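Local structure of globin protein (Ramazzottius varieornatus, 5ZIQ) at residues K33-F38 and F136-T141; E48-L53 and E128-C133; K110-Q115 and E163-G168. The protein binds a heme whose iron takes two histidine axial ligands, and probably binds oxygen as other globins do, though its biological role is not established. All coordinates share one frame; numbering follows the deposited sequence.

Interaction 1: K33-F38 and F136-T141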
loop_
_atom_site.group_PDB
_atom_site.type_symbol
_atom_site.label_atom_id
_atom_site.label_comp_id
_atom_site.label_asym_id
_atom_site.label_seq_id
_atom_site.Cartn_x
_atom_site.Cartn_y
_atom_site.Cartn_z
ATOM N N LYS A 33 -9.750 11.236 7.350
ATOM C CA LYS A 33 -9.029 12.204 8.208
ATOM C C LYS A 33 -7.625 11.730 8.545
ATOM O O LYS A 33 -6.665 12.508 8.486
ATOM C CB LYS A 33 -9.741 12.441 9.534
ATOM C CG LYS A 33 -10.920 13.374 9.563
ATOM C CD LYS A 33 -11.148 13.817 11.025
ATOM C CE LYS A 33 -11.438 12.658 11.995
ATOM N NZ LYS A 33 -12.027 13.109 13.293
ATOM N N SER A 34 -7.504 10.458 8.923
ATOM C CA SER A 34 -6.220 9.894 9.304
ATOM C C SER A 34 -5.253 9.862 8.124
ATOM O O SER A 34 -4.078 10.248 8.231
ATOM C CB SER A 34 -6.430 8.484 9.845
ATOM O OG SER A 34 -5.191 7.876 10.101
ATOM N N TRP A 35 -5.771 9.450 6.977
ATOM C CA TRP A 35 -4.957 9.369 5.778
ATOM C C TRP A 35 -4.469 10.742 5.351
ATOM O O TRP A 35 -3.367 10.844 4.821
ATOM C CB TRP A 35 -5.715 8.716 4.621
ATOM C CG TRP A 35 -4.807 8.415 3.488
ATOM C CD1 TRP A 35 -4.581 9.184 2.396
ATOM C CD2 TRP A 35 -3.962 7.254 3.349
ATOM N NE1 TRP A 35 -3.663 8.580 1.575
ATOM C CE2 TRP A 35 -3.273 7.385 2.129
ATOM C CE3 TRP A 35 -3.754 6.100 4.127
ATOM C CZ2 TRP A 35 -2.367 6.414 1.667
ATOM C CZ3 TRP A 35 -2.879 5.125 3.666
ATOM C CH2 TRP A 35 -2.181 5.287 2.447
ATOM N N LYS A 36 -5.301 11.772 5.547
ATOM C CA LYS A 36 -4.910 13.125 5.143
ATOM C C LYS A 36 -3.603 13.477 5.848
ATOM O O LYS A 36 -2.654 13.958 5.212
ATOM C CB LYS A 36 -6.022 14.178 5.402
ATOM C CG LYS A 36 -5.692 15.562 4.824
ATOM C CD LYS A 36 -5.521 15.488 3.318
ATOM C CE LYS A 36 -5.354 16.857 2.691
ATOM N NZ LYS A 36 -4.801 16.758 1.303
ATOM N N THR A 37 -3.531 13.176 7.144
ATOM C CA THR A 37 -2.296 13.367 7.908
ATOM C C THR A 37 -1.118 12.544 7.347
ATOM O O THR A 37 -0.026 13.077 7.084
ATOM C CB THR A 37 -2.535 13.068 9.394
ATOM O OG1 THR A 37 -3.607 13.904 9.851
ATOM C CG2 THR A 37 -1.275 13.333 10.228
ATOM N N PHE A 38 -1.346 11.254 7.146
ATOM C CA PHE A 38 -0.312 10.349 6.639
ATOM C C PHE A 38 0.231 10.763 5.272
ATOM O O PHE A 38 1.425 10.582 4.976
ATOM C CB PHE A 38 -0.920 8.956 6.539
ATOM C CG PHE A 38 0.036 7.899 6.067
ATOM C CD1 PHE A 38 1.164 7.564 6.828
ATOM C CD2 PHE A 38 -0.176 7.247 4.848
ATOM C CE1 PHE A 38 2.040 6.569 6.394
ATOM C CE2 PHE A 38 0.700 6.248 4.411
ATOM C CZ PHE A 38 1.811 5.908 5.187
ATOM N N PHE A 136 3.183 -0.729 9.043
ATOM C CA PHE A 136 4.417 -0.211 9.642
ATOM C C PHE A 136 4.595 1.278 9.373
ATOM O O PHE A 136 4.906 2.046 10.285
ATOM C CB PHE A 136 5.646 -0.983 9.168
ATOM C CG PHE A 136 6.936 -0.438 9.708
ATOM C CD1 PHE A 136 7.273 -0.609 11.054
ATOM C CD2 PHE A 136 7.802 0.275 8.881
ATOM C CE1 PHE A 136 8.464 -0.104 11.550
ATOM C CE2 PHE A 136 8.999 0.789 9.375
ATOM C CZ PHE A 136 9.319 0.606 10.713
ATOM N N ALA A 137 4.419 1.679 8.115
ATOM C CA ALA A 137 4.574 3.086 7.765
ATOM C C ALA A 137 3.523 3.944 8.457
ATOM O O ALA A 137 3.831 5.033 8.934
ATOM C CB ALA A 137 4.538 3.282 6.260
ATOM N N LEU A 138 2.284 3.454 8.493
ATOM C CA LEU A 138 1.207 4.141 9.225
ATOM C C LEU A 138 1.529 4.313 10.713
ATOM O O LEU A 138 1.430 5.409 11.233
ATOM C CB LEU A 138 -0.129 3.415 9.034
ATOM C CG LEU A 138 -0.774 3.569 7.652
ATOM C CD1 LEU A 138 -1.821 2.478 7.464
ATOM C CD2 LEU A 138 -1.383 4.964 7.476
ATOM N N GLN A 139 1.927 3.227 11.381
ATOM C CA GLN A 139 2.275 3.279 12.822
ATOM C C GLN A 139 3.383 4.274 13.070
ATOM O O GLN A 139 3.298 5.103 13.973
ATOM C CB GLN A 139 2.805 1.941 13.300
ATOM C CG GLN A 139 1.809 0.826 13.354
ATOM C CD GLN A 139 2.415 -0.471 13.860
ATOM O OE1 GLN A 139 3.523 -0.871 13.465
ATOM N NE2 GLN A 139 1.687 -1.141 14.731
ATOM N N THR A 140 4.442 4.159 12.278
ATOM C CA THR A 140 5.659 4.946 12.488
ATOM C C THR A 140 5.392 6.429 12.246
ATOM O O THR A 140 5.845 7.291 13.006
ATOM C CB THR A 140 6.810 4.445 11.591
ATOM O OG1 THR A 140 6.954 3.032 11.757
ATOM C CG2 THR A 140 8.136 5.110 11.946
ATOM N N THR A 141 4.627 6.725 11.205
ATOM C CA THR A 141 4.400 8.104 10.800
ATOM C C THR A 141 3.347 8.761 11.674
ATOM O O THR A 141 3.515 9.900 12.119
ATOM C CB THR A 141 3.970 8.152 9.322
ATOM O OG1 THR A 141 4.989 7.536 8.523
ATOM C CG2 THR A 141 3.728 9.568 8.853
#

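Interaction 2: E48-L53 and E128-C133. With HEM (protoporphyrin IX containing Fe), chain E.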
loop_
_atom_site.group_PDB
_atom_site.type_symbol
_atom_site.label_atom_id
_atom_site.label_comp_id
_atom_site.label_asym_id
_atom_site.label_seq_id
_atom_site.Cartn_x
_atom_site.Cartn_y
_atom_site.Cartn_z
ATOM N N GLU A 48 9.701 3.923 2.986
ATOM C CA GLU A 48 9.614 3.182 4.252
ATOM C C GLU A 48 9.008 1.797 4.028
ATOM O O GLU A 48 9.529 0.797 4.524
ATOM C CB GLU A 48 8.781 3.957 5.280
ATOM C CG GLU A 48 9.468 5.156 5.907
ATOM C CD GLU A 48 8.614 5.829 6.969
ATOM O OE1 GLU A 48 9.161 6.623 7.761
ATOM O OE2 GLU A 48 7.392 5.566 7.017
ATOM N N MET A 49 7.937 1.746 3.240
ATOM C CA MET A 49 7.242 0.474 2.966
ATOM C C MET A 49 8.143 -0.533 2.306
ATOM O O MET A 49 8.184 -1.695 2.752
ATOM C CB MET A 49 6.027 0.691 2.100
ATOM C CG MET A 49 4.979 1.517 2.809
ATOM S SD MET A 49 3.654 1.985 1.703
ATOM C CE MET A 49 3.107 0.317 1.380
ATOM N N LEU A 50 8.824 -0.113 1.234
ATOM C CA LEU A 50 9.693 -1.045 0.503
ATOM C C LEU A 50 10.877 -1.505 1.331
ATOM O O LEU A 50 11.202 -2.683 1.313
ATOM C CB LEU A 50 10.167 -0.489 -0.842
ATOM C CG LEU A 50 9.090 -0.343 -1.937
ATOM C CD1 LEU A 50 9.741 0.146 -3.219
ATOM C CD2 LEU A 50 8.283 -1.603 -2.220
ATOM N N LEU A 51 11.501 -0.590 2.073
ATOM C CA LEU A 51 12.594 -0.971 2.969
ATOM C C LEU A 51 12.113 -1.970 4.020
ATOM O O LEU A 51 12.836 -2.932 4.320
ATOM C CB LEU A 51 13.273 0.250 3.603
ATOM C CG LEU A 51 13.950 1.178 2.594
ATOM C CD1 LEU A 51 14.472 2.422 3.285
ATOM C CD2 LEU A 51 15.037 0.494 1.746
ATOM N N LYS A 52 10.890 -1.797 4.527
ATOM C CA LYS A 52 10.332 -2.752 5.488
ATOM C C LYS A 52 10.081 -4.107 4.820
ATOM O O LYS A 52 10.384 -5.162 5.402
ATOM C CB LYS A 52 9.075 -2.214 6.171
ATOM C CG LYS A 52 8.534 -3.086 7.296
ATOM C CD LYS A 52 9.489 -3.153 8.479
ATOM C CE LYS A 52 8.747 -3.612 9.713
ATOM N NZ LYS A 52 9.662 -3.754 10.874
ATOM N N LEU A 53 9.563 -4.083 3.589
ATOM C CA LEU A 53 9.355 -5.343 2.854
ATOM C C LEU A 53 10.639 -6.157 2.760
ATOM O O LEU A 53 10.640 -7.382 2.958
ATOM C CB LEU A 53 8.822 -5.065 1.450
ATOM C CG LEU A 53 8.496 -6.283 0.579
ATOM C CD1 LEU A 53 7.307 -7.091 1.100
ATOM C CD2 LEU A 53 8.243 -5.826 -0.850
ATOM N N GLU A 128 -0.316 -9.680 0.118
ATOM C CA GLU A 128 -0.569 -9.546 1.554
ATOM C C GLU A 128 0.679 -9.089 2.340
ATOM O O GLU A 128 0.557 -8.423 3.361
ATOM C CB GLU A 128 -1.154 -10.855 2.132
ATOM C CG GLU A 128 -1.663 -10.762 3.570
ATOM C CD GLU A 128 -2.294 -12.057 4.064
ATOM O OE1 GLU A 128 -2.013 -13.140 3.488
ATOM O OE2 GLU A 128 -3.082 -11.993 5.038
ATOM N N ARG A 129 1.873 -9.391 1.834
ATOM C CA ARG A 129 3.119 -8.951 2.473
ATOM C C ARG A 129 3.244 -7.433 2.503
ATOM O O ARG A 129 3.861 -6.875 3.399
ATOM C CB ARG A 129 4.331 -9.566 1.763
ATOM C CG ARG A 129 4.410 -11.080 1.917
ATOM C CD ARG A 129 5.576 -11.671 1.141
ATOM N NE ARG A 129 5.755 -13.076 1.508
ATOM C CZ ARG A 129 6.801 -13.820 1.155
ATOM N NH1 ARG A 129 6.882 -15.083 1.567
ATOM N NH2 ARG A 129 7.779 -13.308 0.412
ATOM N N MET A 130 2.650 -6.761 1.530
ATOM C CA MET A 130 2.712 -5.312 1.496
ATOM C C MET A 130 1.851 -4.704 2.601
ATOM O O MET A 130 2.142 -3.597 3.051
ATOM C CB MET A 130 2.291 -4.790 0.123
ATOM C CG MET A 130 2.648 -3.327 -0.143
ATOM S SD MET A 130 4.403 -2.952 -0.071
ATOM C CE MET A 130 5.022 -3.765 -1.542
ATOM N N GLU A 131 0.811 -5.423 3.044
ATOM C CA GLU A 131 -0.077 -4.935 4.131
ATOM C C GLU A 131 0.658 -4.563 5.406
ATOM O O GLU A 131 0.468 -3.471 5.914
ATOM C CB GLU A 131 -1.168 -5.955 4.495
ATOM C CG GLU A 131 -2.060 -6.347 3.345
ATOM C CD GLU A 131 -3.203 -7.233 3.784
ATOM O OE1 GLU A 131 -3.394 -7.502 4.996
ATOM O OE2 GLU A 131 -3.919 -7.676 2.900
ATOM N N LYS A 132 1.494 -5.478 5.914
ATOM C CA LYS A 132 2.282 -5.239 7.127
ATOM C C LYS A 132 3.200 -4.049 6.931
ATOM O O LYS A 132 3.455 -3.323 7.865
ATOM C CB LYS A 132 3.131 -6.471 7.516
ATOM C CG LYS A 132 2.428 -7.495 8.409
ATOM C CD LYS A 132 3.181 -8.823 8.485
ATOM C CE LYS A 132 4.089 -8.908 9.706
ATOM N NZ LYS A 132 4.265 -10.296 10.164
ATOM N N CYS A 133 3.693 -3.868 5.711
ATOM C CA CYS A 133 4.603 -2.755 5.397
ATOM C C CYS A 133 3.891 -1.417 5.421
ATOM O O CYS A 133 4.421 -0.452 5.971
ATOM C CB CYS A 133 5.297 -2.976 4.062
ATOM S SG CYS A 133 6.269 -4.489 4.071
HETATM C CHA HEM E . 4.941 -2.916 -10.073
HETATM C CHB HEM E . 6.866 -5.777 -6.690
HETATM C CHC HEM E . 2.612 -5.470 -4.271
HETATM C CHD HEM E . 1.721 -1.414 -6.774
HETATM C C1A HEM E . 5.796 -3.765 -9.413
HETATM C C2A HEM E . 6.998 -4.290 -9.950
HETATM C C3A HEM E . 7.545 -5.099 -9.001
HETATM C C4A HEM E . 6.695 -5.076 -7.869
HETATM C CMA HEM E . 8.839 -5.859 -9.120
HETATM C CAA HEM E . 7.551 -3.992 -11.326
HETATM C CBA HEM E . 8.915 -3.294 -11.241
HETATM C CGA HEM E . 8.757 -1.902 -10.692
HETATM O O1A HEM E . 7.879 -1.142 -11.158
HETATM O O2A HEM E . 9.497 -1.503 -9.771
HETATM C C1B HEM E . 5.838 -5.991 -5.753
HETATM C C2B HEM E . 5.913 -6.926 -4.691
HETATM C C3B HEM E . 4.735 -6.865 -4.000
HETATM C C4B HEM E . 3.910 -5.831 -4.663
HETATM C CMB HEM E . 7.084 -7.837 -4.401
HETATM C CAB HEM E . 4.347 -7.650 -2.820
HETATM C CBB HEM E . 5.214 -7.803 -1.820
HETATM C C1C HEM E . 2.024 -4.277 -4.664
HETATM C C2C HEM E . 0.990 -3.597 -4.016
HETATM C C3C HEM E . 0.758 -2.423 -4.728
HETATM C C4C HEM E . 1.657 -2.397 -5.819
HETATM C CMC HEM E . 0.268 -4.053 -2.776
HETATM C CAC HEM E . -0.216 -1.353 -4.451
HETATM C CBC HEM E . -1.152 -1.470 -3.532
HETATM C C1D HEM E . 2.514 -1.569 -7.910
HETATM C C2D HEM E . 2.378 -0.653 -9.056
HETATM C C3D HEM E . 3.272 -1.069 -9.974
HETATM C C4D HEM E . 3.946 -2.242 -9.386
HETATM C CMD HEM E . 1.418 0.512 -9.162
HETATM C CAD HEM E . 3.522 -0.454 -11.338
HETATM C CBD HEM E . 2.810 -1.306 -12.381
HETATM C CGD HEM E . 3.015 -0.759 -13.772
HETATM O O1D HEM E . 3.430 0.410 -13.921
HETATM O O2D HEM E . 2.767 -1.472 -14.775
HETATM N NA HEM E . 5.605 -4.283 -8.155
HETATM N NB HEM E . 4.642 -5.403 -5.693
HETATM N NC HEM E . 2.398 -3.541 -5.756
HETATM N ND HEM E . 3.464 -2.499 -8.151
HETATM FE FE HEM E . 4.025 -3.903 -6.985
#

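Interaction 3: K110-Q115 and E163-G168. With HEM (protoporphyrin IX containing Fe), chain E; SO4 (sulfate ion), chain G.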
loop_
_atom_site.group_PDB
_atom_site.type_symbol
_atom_site.label_atom_id
_atom_site.label_comp_id
_atom_site.label_asym_id
_atom_site.label_seq_id
_atom_site.Cartn_x
_atom_site.Cartn_y
_atom_site.Cartn_z
ATOM N N LYS A 110 -8.043 -3.348 -9.330
ATOM C CA LYS A 110 -7.874 -4.537 -10.175
ATOM C C LYS A 110 -6.744 -4.336 -11.187
ATOM O O LYS A 110 -5.994 -5.271 -11.451
ATOM C CB LYS A 110 -9.188 -4.927 -10.874
ATOM C CG LYS A 110 -10.254 -5.402 -9.893
ATOM C CD LYS A 110 -11.601 -5.620 -10.558
ATOM C CE LYS A 110 -12.695 -5.702 -9.509
ATOM N NZ LYS A 110 -14.025 -5.966 -10.122
ATOM N N ARG A 111 -6.572 -3.112 -11.702
ATOM C CA ARG A 111 -5.430 -2.834 -12.582
ATOM C C ARG A 111 -4.074 -3.119 -11.895
ATOM O O ARG A 111 -3.199 -3.751 -12.496
ATOM C CB ARG A 111 -5.466 -1.401 -13.094
ATOM C CG ARG A 111 -4.226 -1.029 -13.913
ATOM C CD ARG A 111 -4.367 0.266 -14.660
ATOM N NE ARG A 111 -5.252 0.080 -15.798
ATOM C CZ ARG A 111 -6.437 0.659 -15.955
ATOM N NH1 ARG A 111 -6.919 1.493 -15.039
ATOM N NH2 ARG A 111 -7.146 0.388 -17.044
ATOM N N VAL A 112 -3.926 -2.699 -10.634
ATOM C CA VAL A 112 -2.681 -2.942 -9.881
ATOM C C VAL A 112 -2.400 -4.443 -9.871
ATOM O O VAL A 112 -1.279 -4.874 -10.141
ATOM C CB VAL A 112 -2.806 -2.436 -8.429
ATOM C CG1 VAL A 112 -1.621 -2.879 -7.580
ATOM C CG2 VAL A 112 -2.926 -0.917 -8.395
ATOM N N GLY A 113 -3.426 -5.242 -9.578
ATOM C CA GLY A 113 -3.243 -6.699 -9.559
ATOM C C GLY A 113 -2.826 -7.248 -10.911
ATOM O O GLY A 113 -1.886 -8.050 -10.984
ATOM N N ARG A 114 -3.511 -6.809 -11.964
ATOM C CA ARG A 114 -3.193 -7.236 -13.335
ATOM C C ARG A 114 -1.761 -6.871 -13.736
ATOM O O ARG A 114 -1.124 -7.599 -14.498
ATOM C CB ARG A 114 -4.213 -6.645 -14.312
ATOM C CG ARG A 114 -3.972 -6.947 -15.777
ATOM C CD ARG A 114 -5.277 -6.916 -16.562
ATOM N NE ARG A 114 -6.378 -6.345 -15.794
ATOM C CZ ARG A 114 -6.594 -5.041 -15.655
ATOM N NH1 ARG A 114 -5.780 -4.168 -16.235
ATOM N NH2 ARG A 114 -7.620 -4.609 -14.935
ATOM N N GLN A 115 -1.249 -5.763 -13.191
ATOM C CA GLN A 115 0.113 -5.309 -13.463
ATOM C C GLN A 115 1.229 -6.178 -12.888
ATOM O O GLN A 115 2.361 -6.038 -13.321
ATOM C CB GLN A 115 0.289 -3.850 -13.058
ATOM C CG GLN A 115 -0.467 -2.886 -13.965
ATOM C CD GLN A 115 -0.501 -1.485 -13.396
ATOM O OE1 GLN A 115 -0.597 -1.295 -12.182
ATOM N NE2 GLN A 115 -0.435 -0.499 -14.267
ATOM N N GLU A 163 -7.799 -7.801 -1.350
ATOM C CA GLU A 163 -8.729 -8.693 -2.018
ATOM C C GLU A 163 -9.024 -8.212 -3.444
ATOM O O GLU A 163 -9.040 -9.025 -4.372
ATOM C CB GLU A 163 -9.991 -8.868 -1.180
ATOM C CG GLU A 163 -10.821 -10.090 -1.548
ATOM C CD GLU A 163 -11.769 -9.861 -2.707
ATOM O OE1 GLU A 163 -11.872 -10.776 -3.561
ATOM O OE2 GLU A 163 -12.422 -8.788 -2.762
ATOM N N LYS A 164 -9.189 -6.902 -3.629
ATOM C CA LYS A 164 -9.495 -6.379 -4.974
ATOM C C LYS A 164 -8.291 -6.453 -5.890
ATOM O O LYS A 164 -8.425 -6.761 -7.079
ATOM C CB LYS A 164 -10.057 -4.946 -4.927
ATOM C CG LYS A 164 -11.304 -4.792 -4.066
ATOM C CD LYS A 164 -12.364 -5.838 -4.394
ATOM C CE LYS A 164 -13.605 -5.651 -3.530
ATOM N NZ LYS A 164 -14.678 -6.628 -3.853
ATOM N N ILE A 165 -7.118 -6.157 -5.340
ATOM C CA ILE A 165 -5.870 -6.305 -6.091
ATOM C C ILE A 165 -5.708 -7.767 -6.517
ATOM O O ILE A 165 -5.420 -8.029 -7.674
ATOM C CB ILE A 165 -4.652 -5.792 -5.278
ATOM C CG1 ILE A 165 -4.768 -4.270 -5.112
ATOM C CG2 ILE A 165 -3.344 -6.134 -5.993
ATOM C CD1 ILE A 165 -3.802 -3.662 -4.104
ATOM N N ARG A 166 -5.959 -8.703 -5.604
ATOM C CA ARG A 166 -5.862 -10.125 -5.930
ATOM C C ARG A 166 -6.837 -10.555 -7.027
ATOM O O ARG A 166 -6.463 -11.347 -7.898
ATOM C CB ARG A 166 -6.053 -10.953 -4.671
ATOM C CG ARG A 166 -4.862 -10.885 -3.733
ATOM C CD ARG A 166 -5.118 -11.750 -2.515
ATOM N NE ARG A 166 -5.421 -13.113 -2.934
ATOM C CZ ARG A 166 -5.760 -14.100 -2.114
ATOM N NH1 ARG A 166 -5.849 -13.888 -0.801
ATOM N NH2 ARG A 166 -6.014 -15.302 -2.609
ATOM N N GLU A 167 -8.060 -10.007 -7.000
ATOM C CA GLU A 167 -9.064 -10.252 -8.062
ATOM C C GLU A 167 -8.527 -9.850 -9.425
ATOM O O GLU A 167 -8.673 -10.588 -10.399
ATOM C CB GLU A 167 -10.355 -9.482 -7.800
ATOM C CG GLU A 167 -11.258 -10.078 -6.735
ATOM C CD GLU A 167 -12.520 -9.259 -6.504
ATOM O OE1 GLU A 167 -13.260 -9.584 -5.555
ATOM O OE2 GLU A 167 -12.795 -8.307 -7.270
ATOM N N GLY A 168 -7.880 -8.686 -9.487
ATOM C CA GLY A 168 -7.284 -8.216 -10.722
ATOM C C GLY A 168 -6.176 -9.129 -11.195
ATOM O O GLY A 168 -6.080 -9.402 -12.376
HETATM C CHA HEM E . 4.941 -2.916 -10.073
HETATM C CHB HEM E . 6.866 -5.777 -6.690
HETATM C CHC HEM E . 2.612 -5.470 -4.271
HETATM C CHD HEM E . 1.721 -1.414 -6.774
HETATM C C1A HEM E . 5.796 -3.765 -9.413
HETATM C C2A HEM E . 6.998 -4.290 -9.950
HETATM C C3A HEM E . 7.545 -5.099 -9.001
HETATM C C4A HEM E . 6.695 -5.076 -7.869
HETATM C CMA HEM E . 8.839 -5.859 -9.120
HETATM C CAA HEM E . 7.551 -3.992 -11.326
HETATM C CBA HEM E . 8.915 -3.294 -11.241
HETATM C CGA HEM E . 8.757 -1.902 -10.692
HETATM O O1A HEM E . 7.879 -1.142 -11.158
HETATM O O2A HEM E . 9.497 -1.503 -9.771
HETATM C C1B HEM E . 5.838 -5.991 -5.753
HETATM C C2B HEM E . 5.913 -6.926 -4.691
HETATM C C3B HEM E . 4.735 -6.865 -4.000
HETATM C C4B HEM E . 3.910 -5.831 -4.663
HETATM C CMB HEM E . 7.084 -7.837 -4.401
HETATM C CAB HEM E . 4.347 -7.650 -2.820
HETATM C CBB HEM E . 5.214 -7.803 -1.820
HETATM C C1C HEM E . 2.024 -4.277 -4.664
HETATM C C2C HEM E . 0.990 -3.597 -4.016
HETATM C C3C HEM E . 0.758 -2.423 -4.728
HETATM C C4C HEM E . 1.657 -2.397 -5.819
HETATM C CMC HEM E . 0.268 -4.053 -2.776
HETATM C CAC HEM E . -0.216 -1.353 -4.451
HETATM C CBC HEM E . -1.152 -1.470 -3.532
HETATM C C1D HEM E . 2.514 -1.569 -7.910
HETATM C C2D HEM E . 2.378 -0.653 -9.056
HETATM C C3D HEM E . 3.272 -1.069 -9.974
HETATM C C4D HEM E . 3.946 -2.242 -9.386
HETATM C CMD HEM E . 1.418 0.512 -9.162
HETATM C CAD HEM E . 3.522 -0.454 -11.338
HETATM C CBD HEM E . 2.810 -1.306 -12.381
HETATM C CGD HEM E . 3.015 -0.759 -13.772
HETATM O O1D HEM E . 3.430 0.410 -13.921
HETATM O O2D HEM E . 2.767 -1.472 -14.775
HETATM N NA HEM E . 5.605 -4.283 -8.155
HETATM N NB HEM E . 4.642 -5.403 -5.693
HETATM N NC HEM E . 2.398 -3.541 -5.756
HETATM N ND HEM E . 3.464 -2.499 -8.151
HETATM FE FE HEM E . 4.025 -3.903 -6.985
HETATM S S SO4 G . -4.494 -2.393 -18.519
HETATM O O1 SO4 G . -5.844 -2.040 -18.024
HETATM O O2 SO4 G . -3.714 -3.039 -17.439
HETATM O O3 SO4 G . -4.626 -3.333 -19.658
HETATM O O4 SO4 G . -3.788 -1.161 -18.953
#

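Interaction 1: K33-F38 and F136-T141
Phe38 packs against Leu138 in a buried apolar contact between the A and G helices of the globin fold, where segments 33-38 and 136-141 cross at 80°. With axes 10.8 Å apart, large side chains bridge the two backbones. CD2 of Leu138 sits almost over the middle of the Phe38 ring, 3.5 Å from its centroid and 11° off the normal, a CH-pi contact. Phe38 CG is anti to its backbone N (chi1 -178°); ring atom CZ rests on Ala137 CB, and CE1 comes edge-on to Ala137 O at 3.5 Å. The hydroxyl Thr141 OG1 lies at the same edge, 3.8 Å from Phe38 CE1. On its own helix, Phe38 CD2 stands 3.6 Å above the Trp35 ring, toward the rim, while Trp35 CZ3 also touches Leu138 CD2. Trp35 NE1 is hydrogen-bonded to Asp93 OD1, and Tyr154 of helix 148-170 packs against both Trp35 and Leu138. Ala137 O accepts from Thr141 N and, from the opposite face of its plane, from Thr141 OG1 at 2.8 Å. The carbonyl is thus satisfied within its helix, and the Phe38 ring edge brings a C-H near it; cohesion across the interface comes chiefly from dispersion and CH-pi packing.

Interaction 2: E48-L53 and E128-C133
Met49 O takes the helical N-H of Leu53 (Leu53 N to Met49 O, 2.9 Å) and meets Cys133 CB at 3.4 Å, so this carbonyl lies directly against the facing helix. At Met49 and Cys133 the backbones are closest, with CA atoms 4.8 Å apart. The thiol continues along the same helix surface: Cys133 SG is anti to its own carbonyl carbon (chi1 -60°) and nestles against Leu53, 3.4 Å from Leu53 N and 3.7 Å from Leu53 CB. The CB and CG of Lys52 border the sulfur more loosely, while the far end of that side chain turns off to a cation-pi contact with Phe136.

Nearer the heme, the two methionines cross at about a right angle, the methyl Met49 CE lying 3.8 Å from Met130 SD. Met130 is bent at both chi2 and chi3. Its CE is in contact with Leu50 CD2, Leu53 CD2 and the heme, and its CB touches the heme methyl CMC at 3.6 Å. Leu53 divides its two methyls: CD1 lies against Arg129 CB, CD2 meets Met130 CE, and both touch the heme vinyl carbon CBB. Met130 also packs on the axial ligand His88 of helix 79-97. With the short side chain of Cys133 at the nearest point, the segment axes pass at 8.9 Å. Such a close crossing of two segments at 117°, with apolar side chains flanking the heme on the His88 side, is the B/G helix crossing of the globin fold.

Interaction 3: K110-Q115 and E163-G168
Lys110 reaches over segment 163-168, meeting Glu167 obliquely. Its CB rests on Gly168 CA at 3.8 Å; CG, anti to the carbonyl carbon (chi1 -67°), lies 3.6 Å from Lys164 O; beyond it the chain is extended, CE touching Glu167 OE2 and NZ making a long salt bridge to that same oxygen (3.9 Å). A second Lys110 conformer is deposited, so contacts of its tip are tentative. Glu163 and Lys164 complete the salt-bridge network.

Beneath this network the backbones meet through two glycines. Gly168 CA points a C-H at Lys110 O (3.3 Å), and Gly113 CA does likewise to Ile165 O (3.2 Å), each with 151° at the hydrogen. Lacking side chains there, the segments approach to 6.2 Å between axes while crossing at 52°. On the inner side Val112 CG1 meets Ile165 CG2 at 4.0 Å, and both residues touch the heme, Ile165 CD1 reaching its vinyl carbon CBC at 3.5 Å. Val112 O also accepts from ND1 of the axial ligand His116. This glycine-mediated crossing of the globin F and H helices, on the His116 side of the heme, therefore relies mainly on backbone contact and apolar packing, with a long, weak salt bridge at its partly exposed edge.

Overall arrangement
Interactions 1 and 2 share helix 127-142 and adjoin, their centres 14 Å apart: Ala137 CB touches Met49 CG at 3.9 Å, and Thr141 OG1 packs 3.5 Å from Glu48 OE2. Interaction 2 is nested within the chain loop closed by interaction 1, and helices 25-38 and 42-56, consecutive in the chain, both pack on helix 127-142. Interaction 3 lies across the chain's centre from interaction 1, about 23 Å between centres. Interactions 2 and 3 do not touch, their nearest atoms about 6 Å apart, but both line the heme: the side chain of Met130 is about 4 Å from that of His88, and Val112 about 4 Å from that of His116, the two axial ligands.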